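Local coordinates for mandelate racemase/muconate lactonizing enzyme/Enolase superfamily (Rhodobacter sphaeroides, PDB 2HZG), which belongs to the enolase superfamily, joining an enolase-type N-terminal domain to a TIM-like barrel domain, and holds a sodium ion at an acidic metal site, at residues V223-E227 / G272-I276; T300-F306 / D325-P331; L235-A239 / L265-I271; V208-A212 / A240-R244; Q202-V208 / P229-A234. One frame throughout, in Å; residues are numbered along the deposited sequence.

How the contacts relate
All five contacts lie in the barrel domain, at different depths. Contacts 1 and 2 are buried and share the barrel sheet, where strands 273-276 and 300-303 are neighbours. Contact 1 sets two aromatic rings beside a sodium-binding carboxylate, and contact 2 joins its strands through polar side chains and water. Contacts 3 and 4 both use helix 235-242 in the outer layer, one packing it on helix 259-268 with apolar atoms and carbonyls, the other tying it to helix 208-212 with a more exposed salt bridge. Contact 5 joins loops by backbone bonds and meets contact 4 where Phe230 touches Ala211 and Leu241. Contacts 3 and 5 also touch the second subunit.

Contact 1. Residues V223-E227 / G272-I276; sequences VLWLE and GFIQI. With NA (sodium ion), chain C.
Trp225 and Phe273 cross at about a right angle, the indole reaching over one face of the phenyl ring. Trp225 CE3 lies above the centre of that ring, 3.7 Å from Phe273 CG, but the planes are inclined at 48°, an oblique meeting of the two rings. Leu224 adds a looser touch, its CG 4.2 Å from Phe273 CZ. Gln275 runs head-on against Trp225, and its NE2 stands over the same indole face as Phe273, out toward the rim, 3.2 Å from Trp225 CZ2, with the amide nearly perpendicular to the ring. Trp225 CG sits between its backbone N and carbonyl carbon (chi1 78°), which brings NE1 to bear on Glu227.

Glu227 OE1 gathers several donors. Trp225 NE1 reaches its anti lone pair at 3.0 Å, Gln275 NE2 adds a weak bond at 2.9 Å, and Lys165 forms a salt bridge. The other oxygen, Glu227 OE2, binds the sodium ion at 2.3 Å. With strand 249-252 between these two strands, the side chains meet in the interior of the TIM-like barrel, beside the metal site that Glu227 completes with Asp199 and Glu254.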
# COMPACT_ATOMS: atom_id res chain seq x y z
N VAL A 223 22.59 22.81 0.34
CA VAL A 223 21.99 21.49 0.59
C VAL A 223 22.14 20.53 -0.61
O VAL A 223 21.88 20.90 -1.77
CB VAL A 223 20.52 21.62 1.06
CG1 VAL A 223 19.85 20.25 1.26
CG2 VAL A 223 20.45 22.43 2.36
N LEU A 224 22.58 19.32 -0.32
CA LEU A 224 22.80 18.30 -1.35
C LEU A 224 21.49 17.76 -1.96
O LEU A 224 21.36 17.66 -3.17
CB LEU A 224 23.65 17.15 -0.79
CG LEU A 224 23.93 15.92 -1.68
CD1 LEU A 224 24.80 16.30 -2.87
CD2 LEU A 224 24.56 14.77 -0.86
N TRP A 225 20.54 17.39 -1.10
CA TRP A 225 19.29 16.87 -1.58
C TRP A 225 18.14 17.27 -0.68
O TRP A 225 18.32 17.57 0.51
CB TRP A 225 19.33 15.34 -1.82
CG TRP A 225 19.22 14.44 -0.57
CD1 TRP A 225 18.21 14.42 0.38
CD2 TRP A 225 20.14 13.40 -0.19
NE1 TRP A 225 18.47 13.44 1.33
CE2 TRP A 225 19.64 12.81 1.00
CE3 TRP A 225 21.33 12.91 -0.73
CZ2 TRP A 225 20.31 11.76 1.65
CZ3 TRP A 225 21.99 11.88 -0.10
CH2 TRP A 225 21.47 11.31 1.08
N LEU A 226 16.96 17.26 -1.29
CA LEU A 226 15.70 17.51 -0.62
C LEU A 226 14.93 16.22 -0.74
O LEU A 226 14.61 15.78 -1.84
CB LEU A 226 14.95 18.65 -1.31
CG LEU A 226 13.52 18.88 -0.82
CD1 LEU A 226 13.51 19.30 0.66
CD2 LEU A 226 12.81 19.90 -1.75
N GLU A 227 14.64 15.61 0.41
CA GLU A 227 14.10 14.26 0.48
C GLU A 227 12.60 14.27 0.75
O GLU A 227 12.11 15.06 1.57
CB GLU A 227 14.87 13.50 1.56
CG GLU A 227 14.38 12.11 1.89
CD GLU A 227 15.32 11.38 2.83
OE1 GLU A 227 16.53 11.69 2.86
OE2 GLU A 227 14.84 10.45 3.52
N GLY A 272 17.43 12.27 -7.99
CA GLY A 272 18.85 12.00 -8.08
C GLY A 272 19.34 10.92 -7.14
O GLY A 272 20.42 10.38 -7.33
N PHE A 273 18.55 10.61 -6.10
CA PHE A 273 18.91 9.62 -5.09
C PHE A 273 17.70 8.74 -4.81
O PHE A 273 16.65 9.26 -4.47
CB PHE A 273 19.37 10.28 -3.76
CG PHE A 273 20.59 11.17 -3.91
CD1 PHE A 273 21.87 10.66 -3.67
CD2 PHE A 273 20.45 12.50 -4.32
CE1 PHE A 273 23.01 11.48 -3.83
CE2 PHE A 273 21.58 13.33 -4.49
CZ PHE A 273 22.86 12.81 -4.24
N ILE A 274 17.87 7.43 -4.95
CA ILE A 274 16.82 6.48 -4.55
C ILE A 274 17.22 5.90 -3.20
O ILE A 274 18.37 5.51 -2.99
CB ILE A 274 16.57 5.39 -5.65
CG1 ILE A 274 15.37 4.48 -5.30
CG2 ILE A 274 17.83 4.51 -5.90
CD1 ILE A 274 13.98 5.12 -5.49
N GLN A 275 16.27 5.89 -2.27
CA GLN A 275 16.54 5.56 -0.88
C GLN A 275 15.58 4.48 -0.47
O GLN A 275 14.36 4.66 -0.52
CB GLN A 275 16.39 6.79 0.02
CG GLN A 275 17.17 8.01 -0.47
CD GLN A 275 16.78 9.28 0.25
OE1 GLN A 275 15.61 9.68 0.26
NE2 GLN A 275 17.77 9.95 0.85
N ILE A 276 16.13 3.36 -0.05
CA ILE A 276 15.30 2.16 0.14
C ILE A 276 15.43 1.61 1.54
O ILE A 276 16.52 1.44 2.07
CB ILE A 276 15.67 1.06 -0.90
CG1 ILE A 276 15.48 1.57 -2.34
CG2 ILE A 276 14.91 -0.26 -0.58
CD1 ILE A 276 14.03 1.90 -2.73
NA NA C . 13.43 10.09 5.36
O HOH W 1 12.07 9.08 7.14
O HOH W 2 10.93 11.32 4.79
O HOH W 3 15.31 9.38 6.96

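Contact 2. Residues T300-F306 / D325-P331; sequences TYVNHTF and DRICEYP
Asn303 and Glu329 interlock at the tight end of this contact. The amide of Asn303 faces the edge of strand 327-331: OD1 accepts Glu329 N at 2.9 Å, while ND2 gives Glu329 O a nearly straight bond of 3.1 Å, in both the amide and carbonyl planes. The second hydrogen of ND2 goes to Thr305 OG1, and these bonds together fix the rotation of the amide. Glu329 runs out extended, with CG anti to the backbone N (chi1 -172°), and OE1 takes Thr305 N at 2.9 Å from above the carboxylate plane. Its OE2 is held by Ser139 and Lys165.

The other end is looser and wetter. Val302 CG1 rests 3.6 Å from Ile327 O and more loosely on Ile327 CG1, and one water donates to both Tyr301 O and Ile327 O. One firm bond remains here: Asp325 OD2 accepts Tyr301 N at 2.8 Å, again from above the carboxylate plane. A second water links Asp325 OD1 to Thr300 OG1.

No backbone-to-backbone hydrogen bond joins the two segments. Side-chain amide and carboxylate groups, helped by water, therefore do the work of sheet pairing between these neighbouring barrel strands.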
# COMPACT_ATOMS: atom_id res chain seq x y z
N THR A 300 22.21 7.24 -7.89
CA THR A 300 22.78 6.87 -6.61
C THR A 300 21.76 6.19 -5.69
O THR A 300 20.67 6.72 -5.45
CB THR A 300 23.38 8.08 -5.88
OG1 THR A 300 24.33 8.72 -6.73
CG2 THR A 300 24.10 7.63 -4.55
N TYR A 301 22.13 5.01 -5.20
CA TYR A 301 21.32 4.26 -4.25
C TYR A 301 21.83 4.53 -2.82
O TYR A 301 23.03 4.56 -2.59
CB TYR A 301 21.41 2.77 -4.58
CG TYR A 301 20.59 1.86 -3.71
CD1 TYR A 301 19.42 1.27 -4.20
CD2 TYR A 301 21.03 1.52 -2.42
CE1 TYR A 301 18.67 0.40 -3.39
CE2 TYR A 301 20.29 0.66 -1.60
CZ TYR A 301 19.11 0.11 -2.10
OH TYR A 301 18.40 -0.73 -1.31
N VAL A 302 20.90 4.73 -1.89
CA VAL A 302 21.24 4.94 -0.49
C VAL A 302 20.24 4.12 0.30
O VAL A 302 19.09 3.98 -0.11
CB VAL A 302 21.15 6.45 -0.04
CG1 VAL A 302 21.93 6.67 1.27
CG2 VAL A 302 21.65 7.44 -1.12
N ASN A 303 20.67 3.57 1.43
CA ASN A 303 19.72 3.02 2.38
C ASN A 303 18.86 4.12 3.01
O ASN A 303 19.32 5.27 3.17
CB ASN A 303 20.44 2.24 3.48
CG ASN A 303 21.34 3.13 4.32
OD1 ASN A 303 22.13 3.89 3.78
ND2 ASN A 303 21.19 3.05 5.62
N HIS A 304 17.62 3.77 3.34
CA HIS A 304 16.88 4.50 4.35
C HIS A 304 16.93 3.68 5.64
O HIS A 304 16.44 2.56 5.67
CB HIS A 304 15.41 4.75 3.98
CG HIS A 304 14.62 5.30 5.12
ND1 HIS A 304 13.93 4.50 6.01
CD2 HIS A 304 14.47 6.57 5.58
CE1 HIS A 304 13.37 5.24 6.94
NE2 HIS A 304 13.69 6.51 6.70
N THR A 305 17.54 4.24 6.69
CA THR A 305 17.56 3.61 8.01
C THR A 305 17.44 4.67 9.09
O THR A 305 18.25 5.58 9.13
CB THR A 305 18.88 2.86 8.28
OG1 THR A 305 19.12 1.92 7.24
CG2 THR A 305 18.81 2.12 9.63
N PHE A 306 16.45 4.53 9.97
CA PHE A 306 16.34 5.45 11.09
C PHE A 306 16.29 4.70 12.44
O PHE A 306 15.98 5.28 13.49
CB PHE A 306 15.10 6.38 10.91
CG PHE A 306 15.26 7.74 11.55
CD1 PHE A 306 16.22 8.65 11.08
CD2 PHE A 306 14.44 8.13 12.61
CE1 PHE A 306 16.35 9.91 11.65
CE2 PHE A 306 14.58 9.40 13.22
CZ PHE A 306 15.55 10.28 12.73
N ASP A 325 28.65 3.96 -4.75
CA ASP A 325 27.52 4.42 -3.93
C ASP A 325 27.94 4.45 -2.48
O ASP A 325 27.62 3.57 -1.69
CB ASP A 325 26.26 3.59 -4.20
CG ASP A 325 25.63 3.94 -5.56
OD1 ASP A 325 26.28 4.60 -6.39
OD2 ASP A 325 24.49 3.57 -5.80
N ARG A 326 28.70 5.49 -2.14
CA ARG A 326 29.49 5.50 -0.91
C ARG A 326 28.81 6.09 0.30
O ARG A 326 29.26 5.89 1.40
CB ARG A 326 30.82 6.22 -1.13
CG ARG A 326 31.68 5.51 -2.14
CD ARG A 326 33.18 5.77 -1.98
NE ARG A 326 33.96 4.91 -2.88
CZ ARG A 326 34.19 5.18 -4.17
NH1 ARG A 326 33.71 6.29 -4.72
NH2 ARG A 326 34.90 4.32 -4.91
N ILE A 327 27.75 6.85 0.13
CA ILE A 327 27.15 7.38 1.34
C ILE A 327 26.03 6.45 1.86
O ILE A 327 25.39 5.73 1.08
CB ILE A 327 26.69 8.83 1.17
CG1 ILE A 327 25.28 8.90 0.65
CG2 ILE A 327 27.67 9.62 0.25
CD1 ILE A 327 24.54 9.96 1.34
N CYS A 328 25.85 6.44 3.19
CA CYS A 328 24.76 5.71 3.79
C CYS A 328 24.14 6.54 4.88
O CYS A 328 24.81 7.38 5.50
CB CYS A 328 25.21 4.35 4.36
SG CYS A 328 26.36 4.45 5.75
N GLU A 329 22.85 6.31 5.11
CA GLU A 329 22.15 6.87 6.25
C GLU A 329 22.53 6.16 7.54
O GLU A 329 22.54 4.93 7.62
CB GLU A 329 20.63 6.84 6.05
CG GLU A 329 19.87 7.59 7.11
CD GLU A 329 18.40 7.80 6.79
OE1 GLU A 329 17.85 7.07 5.94
OE2 GLU A 329 17.76 8.70 7.43
N TYR A 330 22.81 6.96 8.56
CA TYR A 330 23.16 6.44 9.87
C TYR A 330 22.29 7.10 10.94
O TYR A 330 22.40 8.30 11.16
CB TYR A 330 24.66 6.68 10.16
CG TYR A 330 25.11 5.99 11.42
CD1 TYR A 330 25.57 4.66 11.39
CD2 TYR A 330 25.02 6.63 12.65
CE1 TYR A 330 25.96 4.01 12.58
CE2 TYR A 330 25.40 5.99 13.83
CZ TYR A 330 25.88 4.69 13.78
OH TYR A 330 26.24 4.08 14.96
N PRO A 331 21.48 6.32 11.67
CA PRO A 331 20.65 6.96 12.71
C PRO A 331 21.53 7.44 13.88
O PRO A 331 22.07 6.63 14.63
CB PRO A 331 19.71 5.85 13.18
CG PRO A 331 20.27 4.61 12.72
CD PRO A 331 21.29 4.85 11.64
O HOH W 4 26.94 7.34 -6.43
O HOH W 5 25.15 5.90 -1.70

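Contact 3. Residues L235-A239 / L265-I271; sequences LAAHA and LMDYGRI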
# COMPACT_ATOMS: atom_id res chain seq x y z
N LEU A 235 4.45 11.46 -8.37
CA LEU A 235 5.64 11.44 -9.21
C LEU A 235 5.73 12.66 -10.12
O LEU A 235 6.82 13.18 -10.35
CB LEU A 235 5.69 10.15 -10.03
CG LEU A 235 5.51 8.86 -9.24
CD1 LEU A 235 5.45 7.66 -10.18
CD2 LEU A 235 6.59 8.69 -8.14
N ALA A 236 4.59 13.10 -10.63
CA ALA A 236 4.54 14.29 -11.47
C ALA A 236 4.94 15.55 -10.67
O ALA A 236 5.66 16.41 -11.17
CB ALA A 236 3.16 14.45 -12.12
N ALA A 237 4.48 15.63 -9.42
CA ALA A 237 4.91 16.69 -8.50
C ALA A 237 6.45 16.69 -8.32
O ALA A 237 7.09 17.75 -8.41
CB ALA A 237 4.20 16.59 -7.17
N HIS A 238 7.03 15.52 -8.06
CA HIS A 238 8.49 15.35 -7.96
C HIS A 238 9.22 15.85 -9.21
O HIS A 238 10.20 16.61 -9.12
CB HIS A 238 8.85 13.88 -7.73
CG HIS A 238 8.68 13.41 -6.31
ND1 HIS A 238 7.46 13.05 -5.79
CD2 HIS A 238 9.59 13.21 -5.33
CE1 HIS A 238 7.62 12.65 -4.54
NE2 HIS A 238 8.91 12.73 -4.24
N ALA A 239 8.74 15.41 -10.37
CA ALA A 239 9.32 15.80 -11.65
C ALA A 239 9.20 17.32 -11.85
O ALA A 239 10.15 17.95 -12.30
CB ALA A 239 8.63 15.03 -12.83
N LEU A 265 9.49 6.06 -9.30
CA LEU A 265 10.12 7.28 -8.79
C LEU A 265 11.38 7.62 -9.58
O LEU A 265 11.57 8.78 -9.96
CB LEU A 265 10.43 7.17 -7.28
CG LEU A 265 10.91 8.46 -6.61
CD1 LEU A 265 9.85 9.57 -6.63
CD2 LEU A 265 11.30 8.11 -5.17
N MET A 266 12.22 6.62 -9.86
CA MET A 266 13.41 6.88 -10.71
C MET A 266 13.04 7.28 -12.13
O MET A 266 13.61 8.24 -12.67
CB MET A 266 14.36 5.69 -10.74
CG MET A 266 14.95 5.37 -9.38
SD MET A 266 16.17 4.05 -9.45
CE MET A 266 15.12 2.62 -9.62
N ASP A 267 12.08 6.57 -12.72
CA ASP A 267 11.73 6.82 -14.12
C ASP A 267 10.86 8.05 -14.38
O ASP A 267 11.02 8.67 -15.41
CB ASP A 267 11.13 5.57 -14.76
CG ASP A 267 12.17 4.49 -15.00
OD1 ASP A 267 13.37 4.82 -15.03
OD2 ASP A 267 11.79 3.32 -15.10
N TYR A 268 9.94 8.37 -13.47
CA TYR A 268 9.05 9.51 -13.66
C TYR A 268 9.30 10.69 -12.69
O TYR A 268 8.88 11.81 -12.95
CB TYR A 268 7.60 9.04 -13.57
CG TYR A 268 7.29 7.94 -14.57
CD1 TYR A 268 7.14 8.24 -15.92
CD2 TYR A 268 7.18 6.61 -14.17
CE1 TYR A 268 6.89 7.25 -16.86
CE2 TYR A 268 6.92 5.59 -15.10
CZ TYR A 268 6.77 5.94 -16.45
OH TYR A 268 6.51 4.99 -17.41
N GLY A 269 9.95 10.42 -11.55
CA GLY A 269 10.07 11.43 -10.50
C GLY A 269 11.26 12.33 -10.66
O GLY A 269 11.35 13.34 -9.98
N ARG A 270 12.20 11.96 -11.53
CA ARG A 270 13.41 12.77 -11.78
C ARG A 270 14.23 12.96 -10.48
O ARG A 270 14.83 14.01 -10.24
CB ARG A 270 13.03 14.15 -12.39
CG ARG A 270 12.38 14.10 -13.77
CD ARG A 270 12.19 15.53 -14.31
NE ARG A 270 13.46 16.25 -14.42
CZ ARG A 270 13.60 17.47 -14.94
NH1 ARG A 270 12.53 18.12 -15.42
NH2 ARG A 270 14.80 18.04 -15.00
N ILE A 271 14.24 11.93 -9.64
CA ILE A 271 15.08 11.95 -8.44
C ILE A 271 16.54 11.68 -8.79
O ILE A 271 16.85 10.95 -9.74
CB ILE A 271 14.61 10.93 -7.36
CG1 ILE A 271 14.39 9.54 -7.98
CG2 ILE A 271 13.37 11.46 -6.64
CD1 ILE A 271 14.61 8.37 -6.97
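His238 points from helix 235-242 at the C-terminal end of helix 259-268, and its atoms meet the partner in turn. CB lies 3.4 Å from Gly269 O, pressed against the backbone after Tyr268. With CG anti to the carbonyl carbon (chi1 -80°), the imidazole turns one face to Leu265. The methyl Leu265 CD1 stands over the middle of that face, 4.0 Å from the ring centroid and 13° off its normal, a CH-pi contact. CD2 also has Ile271 CG2 obliquely nearby at 4.4 Å. At ND1 the ring is hydrogen-bonded to Ala234 O, at the N-cap just before its helix, and Phe230 meets the ring edge-to-face.

Leu265 CD1 serves a second neighbour as well, touching Leu235 CD2 at 3.7 Å. The backbones come close beside it: Ala239 CB rests 3.2 Å from Tyr268 O, and Ala239 CA makes a C-H...O contact of 3.6 Å with Gly269 O. Arg270, which has positive phi and is the first residue to leave helical geometry, lays its CD along Ala239. Tyr268 directs its ring outward to stack on Tyr268 of the second subunit.

Ala239 N is already bonded to Leu235 O, and Gly269 N to Leu265 O. No hydrogen bond or ion pair crosses, so helix 235-242 and the end region of helix 259-268 adhere through methyl groups, one imidazole face and close C-H contacts with carbonyl oxygens.

Contact 4. Residues V208-A212 / A240-R244; sequences VEAAA and ALAGR
Glu209 and Arg244 form a salt bridge across two outer helical elements of the TIM-like barrel, helix 208-212 and the end of helix 235-242. The carboxylate comes in at the edge of the guanidinium, their planes 27° apart. Arg244 NH1 donates to Glu209 OE2 at 2.9 Å, in the guanidinium plane and on the syn side of the oxygen, though tilted 32° from the carboxylate plane. Arg244 NH2 bonds weakly to the same OE2, while its 2.5 Å approach to OE1 is so short that its exact geometry is doubtful. Beside the ion pair, Ala212 CB lies over one guanidinium face, 3.5 Å from NH2, and Val208 CG1 touches NH1 at 3.7 Å.

Both side chains are bent. Arg244 turns at chi2 (-70°) and again at chi3, bringing its guanidinium to Glu209 and Ala212; Glu209 bends at chi2 and curls toward it, although its CB starts away from the partner.

Deeper in, the contact is apolar. Leu241 CD1 sits 3.8 Å from Ala211 CB, and Val208 CG1 meets Ala240 CB. Leu241 is itself packed on Pro229, Phe230, Leu215 and Ile250, and Leu215 touches Arg244 too. Asp207, just before helix 208-212, caps Ala210 N with OD1. The turn bearing Arg244 is secured by its own backbone, Arg244 N bonding to Leu241 O at 3.2 Å.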
# COMPACT_ATOMS: atom_id res chain seq x y z
N VAL A 208 3.44 21.76 -5.32
CA VAL A 208 4.72 22.01 -5.99
C VAL A 208 5.23 23.43 -5.66
O VAL A 208 6.43 23.63 -5.42
CB VAL A 208 4.65 21.80 -7.52
CG1 VAL A 208 5.99 22.16 -8.18
CG2 VAL A 208 4.28 20.35 -7.84
N GLU A 209 4.32 24.40 -5.66
CA GLU A 209 4.73 25.78 -5.46
C GLU A 209 5.23 26.05 -4.04
O GLU A 209 6.23 26.73 -3.88
CB GLU A 209 3.64 26.77 -5.90
CG GLU A 209 3.24 26.59 -7.41
CD GLU A 209 4.42 26.78 -8.37
OE1 GLU A 209 5.28 27.67 -8.14
OE2 GLU A 209 4.51 26.04 -9.37
N ALA A 210 4.56 25.50 -3.03
CA ALA A 210 5.05 25.58 -1.63
C ALA A 210 6.45 24.97 -1.49
O ALA A 210 7.31 25.54 -0.82
CB ALA A 210 4.08 24.91 -0.67
N ALA A 211 6.68 23.82 -2.12
CA ALA A 211 7.99 23.17 -2.11
C ALA A 211 9.02 24.01 -2.86
O ALA A 211 10.15 24.22 -2.38
CB ALA A 211 7.89 21.76 -2.72
N ALA A 212 8.64 24.48 -4.05
CA ALA A 212 9.53 25.27 -4.88
C ALA A 212 10.00 26.51 -4.14
O ALA A 212 11.12 26.96 -4.36
CB ALA A 212 8.84 25.67 -6.23
N ALA A 240 8.04 17.89 -11.55
CA ALA A 240 7.86 19.36 -11.65
C ALA A 240 8.88 20.12 -10.78
O ALA A 240 9.51 21.07 -11.23
CB ALA A 240 6.42 19.76 -11.29
N LEU A 241 9.04 19.69 -9.53
CA LEU A 241 9.99 20.31 -8.62
C LEU A 241 11.43 20.22 -9.14
O LEU A 241 12.18 21.20 -9.11
CB LEU A 241 9.89 19.68 -7.22
CG LEU A 241 10.61 20.43 -6.08
CD1 LEU A 241 10.03 21.84 -5.90
CD2 LEU A 241 10.52 19.65 -4.77
N ALA A 242 11.81 19.03 -9.60
CA ALA A 242 13.14 18.79 -10.14
C ALA A 242 13.44 19.62 -11.39
O ALA A 242 14.60 19.86 -11.70
CB ALA A 242 13.32 17.30 -10.44
N GLY A 243 12.40 20.06 -12.11
CA GLY A 243 12.59 20.84 -13.34
C GLY A 243 12.71 22.35 -13.13
O GLY A 243 12.84 23.09 -14.09
N ARG A 244 12.66 22.80 -11.88
CA ARG A 244 12.75 24.23 -11.59
C ARG A 244 14.17 24.78 -11.63
O ARG A 244 14.37 25.98 -11.44
CB ARG A 244 12.08 24.55 -10.25
CG ARG A 244 10.67 24.03 -10.15
CD ARG A 244 9.72 24.80 -11.07
NE ARG A 244 9.09 25.83 -10.28
CZ ARG A 244 7.82 25.86 -9.94
NH1 ARG A 244 6.98 24.92 -10.36
NH2 ARG A 244 7.37 26.86 -9.20

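Contact 5. Residues Q202-V208 / P229-A234; sequences QIFGEDV and PFDAGA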
# COMPACT_ATOMS: atom_id res chain seq x y z
N GLN A 202 7.31 14.32 3.24
CA GLN A 202 6.09 14.41 2.41
C GLN A 202 5.20 15.62 2.76
O GLN A 202 4.04 15.67 2.35
CB GLN A 202 5.28 13.10 2.49
CG GLN A 202 6.06 11.83 2.12
CD GLN A 202 5.14 10.60 2.03
OE1 GLN A 202 3.92 10.72 1.99
NE2 GLN A 202 5.73 9.42 2.07
N ILE A 203 5.75 16.60 3.48
CA ILE A 203 4.93 17.66 4.08
C ILE A 203 4.25 18.58 3.06
O ILE A 203 3.20 19.12 3.34
CB ILE A 203 5.71 18.50 5.13
CG1 ILE A 203 4.74 19.33 5.99
CG2 ILE A 203 6.73 19.41 4.43
CD1 ILE A 203 3.77 18.49 6.84
N PHE A 204 4.84 18.76 1.88
CA PHE A 204 4.21 19.63 0.88
C PHE A 204 3.07 18.95 0.15
O PHE A 204 2.35 19.61 -0.60
CB PHE A 204 5.25 20.26 -0.06
CG PHE A 204 6.33 21.01 0.67
CD1 PHE A 204 6.01 22.15 1.40
CD2 PHE A 204 7.65 20.54 0.66
CE1 PHE A 204 7.01 22.83 2.12
CE2 PHE A 204 8.65 21.21 1.37
CZ PHE A 204 8.33 22.36 2.10
N GLY A 205 2.89 17.65 0.40
CA GLY A 205 1.76 16.88 -0.12
C GLY A 205 1.81 16.78 -1.64
O GLY A 205 2.49 15.92 -2.19
N GLU A 206 1.09 17.68 -2.30
CA GLU A 206 1.16 17.82 -3.77
C GLU A 206 1.41 19.27 -4.19
O GLU A 206 1.29 19.62 -5.36
CB GLU A 206 -0.14 17.33 -4.41
CG GLU A 206 -0.38 15.84 -4.24
CD GLU A 206 -1.72 15.42 -4.83
OE1 GLU A 206 -1.84 15.44 -6.06
OE2 GLU A 206 -2.65 15.08 -4.06
N ASP A 207 1.78 20.11 -3.22
CA ASP A 207 1.90 21.55 -3.46
C ASP A 207 3.30 21.87 -4.00
O ASP A 207 4.25 22.15 -3.22
CB ASP A 207 1.60 22.28 -2.16
CG ASP A 207 1.39 23.78 -2.33
OD1 ASP A 207 1.82 24.37 -3.34
OD2 ASP A 207 0.81 24.37 -1.41
N VAL A 208 3.44 21.76 -5.32
CA VAL A 208 4.72 22.01 -5.99
C VAL A 208 5.23 23.43 -5.66
O VAL A 208 6.43 23.63 -5.42
CB VAL A 208 4.65 21.80 -7.52
CG1 VAL A 208 5.99 22.16 -8.18
CG2 VAL A 208 4.28 20.35 -7.84
N PRO A 229 9.80 15.42 -0.82
CA PRO A 229 9.02 16.69 -0.75
C PRO A 229 7.49 16.47 -0.75
O PRO A 229 6.76 17.29 -0.23
CB PRO A 229 9.44 17.45 -2.03
CG PRO A 229 9.97 16.35 -2.97
CD PRO A 229 10.60 15.31 -2.06
N PHE A 230 7.04 15.37 -1.34
CA PHE A 230 5.61 15.15 -1.63
C PHE A 230 5.11 13.77 -1.21
O PHE A 230 5.92 12.91 -0.83
CB PHE A 230 5.37 15.31 -3.14
CG PHE A 230 5.84 16.63 -3.70
CD1 PHE A 230 5.21 17.84 -3.32
CD2 PHE A 230 6.89 16.68 -4.61
CE1 PHE A 230 5.65 19.06 -3.84
CE2 PHE A 230 7.34 17.90 -5.14
CZ PHE A 230 6.71 19.09 -4.76
N ASP A 231 3.78 13.56 -1.30
CA ASP A 231 3.19 12.21 -1.23
C ASP A 231 4.09 11.26 -2.01
O ASP A 231 4.55 11.62 -3.09
CB ASP A 231 1.82 12.12 -1.94
CG ASP A 231 0.71 12.89 -1.26
OD1 ASP A 231 0.88 13.43 -0.15
OD2 ASP A 231 -0.39 12.93 -1.88
N ALA A 232 4.29 10.04 -1.49
CA ALA A 232 5.16 9.05 -2.14
C ALA A 232 4.78 8.75 -3.60
O ALA A 232 5.65 8.57 -4.47
CB ALA A 232 5.20 7.76 -1.33
N GLY A 233 3.48 8.69 -3.87
CA GLY A 233 2.99 8.42 -5.23
C GLY A 233 2.92 9.62 -6.17
O GLY A 233 2.67 9.45 -7.37
N ALA A 234 3.16 10.83 -5.64
CA ALA A 234 3.07 12.06 -6.46
C ALA A 234 4.31 12.28 -7.33
O ALA A 234 5.08 13.20 -7.10
CB ALA A 234 2.80 13.28 -5.58
O HOH W 6 2.22 8.89 0.96
O HOH W 7 1.56 12.02 2.80
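Two loops of the TIM-like barrel, following strands 195-199 and 225-227 and each leading into an outer helix, are joined here by backbone bonds between Gly205 and Asp231 and between Phe204 and Pro229. Asp231 N donates to Gly205 O at 2.8 Å, and Phe204 N to Pro229 O at 3.2 Å. Phe204 and Gly205 belong to the type I turn from Gln202 to Gly205, and Asp231 opens another that ends at Ala234.

Gln202 lies over the second loop, its CG 3.1 Å from Phe230 O. OE1 accepts from two waters, one reaching on to Asp231 OD1 by a weak bond, while NE2 is held by Glu228. Glu206 OE2 and Asp231 OD2 are 3.8 Å apart, like charges probably eased by the second subunit: its Arg289 forms a salt bridge with Glu206, and its His260 bonds to Asp231.

The Phe230 ring packs against the first loop. With CG anti to its carbonyl carbon (chi1 -56°), the ring runs past Gly205 O, which lies at its edge, toward helix 208-212, CZ touching Val208 CG2 at 4.1 Å. At the ring edge and in its plane, Asp207 O lies 3.4 Å from Phe230 CE1.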